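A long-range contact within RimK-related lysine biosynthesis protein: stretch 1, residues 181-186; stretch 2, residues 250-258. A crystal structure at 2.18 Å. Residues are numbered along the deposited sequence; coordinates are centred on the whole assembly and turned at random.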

# COMPACT_ATOMS: atom_id res chain seq x y z
N PHE A 181 -12.14 53.20 21.91
CA PHE A 181 -13.07 53.12 23.04
C PHE A 181 -14.46 53.48 22.54
O PHE A 181 -14.63 54.52 21.91
CB PHE A 181 -12.64 54.08 24.15
CG PHE A 181 -13.58 54.12 25.32
CD1 PHE A 181 -13.51 53.16 26.31
CD2 PHE A 181 -14.52 55.13 25.43
CE1 PHE A 181 -14.37 53.21 27.40
CE2 PHE A 181 -15.38 55.18 26.51
CZ PHE A 181 -15.30 54.23 27.51
N VAL A 182 -15.45 52.63 22.76
CA VAL A 182 -16.79 52.93 22.26
C VAL A 182 -17.79 53.23 23.37
O VAL A 182 -18.81 53.85 23.10
CB VAL A 182 -17.35 51.85 21.31
CG1 VAL A 182 -16.25 51.33 20.39
CG2 VAL A 182 -17.95 50.70 22.07
N GLY A 183 -17.49 52.82 24.61
CA GLY A 183 -18.37 53.14 25.73
C GLY A 183 -18.15 52.26 26.94
O GLY A 183 -17.45 51.25 26.87
N ALA A 184 -18.78 52.65 28.05
CA ALA A 184 -18.70 51.89 29.29
C ALA A 184 -19.92 52.06 30.17
O ALA A 184 -20.61 53.09 30.12
CB ALA A 184 -17.45 52.28 30.07
N ILE A 185 -20.16 51.03 30.98
CA ILE A 185 -21.24 51.01 31.96
C ILE A 185 -20.74 50.52 33.31
O ILE A 185 -19.71 49.84 33.39
CB ILE A 185 -22.39 50.07 31.55
CG1 ILE A 185 -21.87 48.64 31.33
CG2 ILE A 185 -23.06 50.59 30.29
CD1 ILE A 185 -22.96 47.58 31.26
N TYR A 186 -21.46 50.89 34.37
CA TYR A 186 -21.33 50.20 35.64
C TYR A 186 -22.35 49.05 35.59
O TYR A 186 -23.40 49.18 34.96
CB TYR A 186 -21.63 51.13 36.81
CG TYR A 186 -20.66 52.28 36.96
CD1 TYR A 186 -19.35 52.07 37.38
CD2 TYR A 186 -21.05 53.60 36.68
CE1 TYR A 186 -18.46 53.12 37.51
CE2 TYR A 186 -20.16 54.66 36.80
CZ TYR A 186 -18.88 54.41 37.22
OH TYR A 186 -18.00 55.45 37.34
N ASN A 250 -27.81 45.71 26.89
CA ASN A 250 -28.06 46.60 28.03
C ASN A 250 -27.13 47.80 27.99
O ASN A 250 -27.54 48.92 28.30
CB ASN A 250 -27.94 45.87 29.37
CG ASN A 250 -28.93 44.72 29.51
OD1 ASN A 250 -30.15 44.92 29.48
ND2 ASN A 250 -28.41 43.52 29.67
N ALA A 251 -25.88 47.57 27.57
CA ALA A 251 -24.87 48.64 27.50
C ALA A 251 -25.21 49.68 26.43
O ALA A 251 -25.08 50.88 26.66
CB ALA A 251 -23.49 48.06 27.25
N ALA A 252 -25.65 49.21 25.26
CA ALA A 252 -26.09 50.10 24.19
C ALA A 252 -27.36 50.85 24.60
O ALA A 252 -27.47 52.05 24.36
CB ALA A 252 -26.33 49.32 22.91
N ARG A 253 -28.30 50.16 25.22
CA ARG A 253 -29.54 50.80 25.66
C ARG A 253 -29.26 51.95 26.63
O ARG A 253 -29.92 52.98 26.59
CB ARG A 253 -30.50 49.79 26.31
CG ARG A 253 -31.77 50.42 26.88
CD ARG A 253 -32.74 49.41 27.46
NE ARG A 253 -32.09 48.50 28.40
CZ ARG A 253 -31.79 48.78 29.66
NH1 ARG A 253 -32.08 49.96 30.20
NH2 ARG A 253 -31.18 47.86 30.41
N VAL A 254 -28.25 51.77 27.48
CA VAL A 254 -27.99 52.66 28.61
C VAL A 254 -27.01 53.81 28.25
O VAL A 254 -27.05 54.87 28.87
CB VAL A 254 -27.53 51.79 29.82
CG1 VAL A 254 -26.60 52.50 30.77
CG2 VAL A 254 -28.76 51.25 30.56
N THR A 255 -26.15 53.59 27.26
CA THR A 255 -25.18 54.60 26.84
C THR A 255 -25.56 55.31 25.55
O THR A 255 -25.06 56.40 25.29
CB THR A 255 -23.80 53.97 26.58
OG1 THR A 255 -23.90 52.96 25.57
CG2 THR A 255 -23.23 53.36 27.85
N GLY A 256 -26.42 54.70 24.75
CA GLY A 256 -26.68 55.17 23.39
C GLY A 256 -25.61 54.76 22.38
O GLY A 256 -25.72 55.09 21.20
N ALA A 257 -24.57 54.06 22.83
CA ALA A 257 -23.47 53.72 21.93
C ALA A 257 -23.95 52.64 20.98
O ALA A 257 -24.74 51.78 21.36
CB ALA A 257 -22.26 53.24 22.71
N ASP A 258 -23.47 52.71 19.74
CA ASP A 258 -23.89 51.78 18.71
C ASP A 258 -22.80 50.72 18.56
O ASP A 258 -21.99 50.77 17.65
CB ASP A 258 -24.15 52.52 17.39
CG ASP A 258 -24.69 51.60 16.31
OD1 ASP A 258 -25.23 50.52 16.65
OD2 ASP A 258 -24.59 51.93 15.11

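The end of a helix, residues 250-255, and the turn that follows it pack across the strand 181-186 at close to a right angle (96°), with the two axes 8.5 Å apart at closest approach. No hydrogen bond links the two stretches; the contact rests on van der Waals packing and buries 243 Å² in total.

I185 dominates the strand side. Its CA-to-CB bond points toward the helix, and with chi1 in the p well (57°) the I185 CG2 methyl meets three helical residues: CA of A251 at 3.9 Å, CG1 of V254 at 4.1 Å and CG2 of T255 at 3.7 Å. The t setting of chi2 (166°) separately places CD1. The small side chain of A251 suits this close passage, where the CA atoms of I185 and A251 lie 6.2 Å apart; its CB points sideways and still comes within 4.0 Å of I185 CG2. V254, with chi1 at 151° (t), brings its CG1 methyl to the same patch.

T255 divides its two branches. At chi1 59° (p), T255 OG1 turns back to the helix and donates a hydrogen bond to A251 O (2.6 Å), while also accepting one from A257 N (3.0 Å). The hydroxyl thus ties the last helical turn to the loop, and T255 CG2 is left to face the strand, packing on I185 and lying 3.5 Å from A184 O.

Beyond T255, G256 leaves the helix with positive phi (79°), a conformation that favours glycine. A257 then directs its methyl toward the strand, its CB 3.5 Å from V182 O. Glycine also suits position 183: an ideal CB of G183 would lie 3.5 Å from A257 CB, and the local backbone angles alone would jam it against the preceding carbonyl, V182 O.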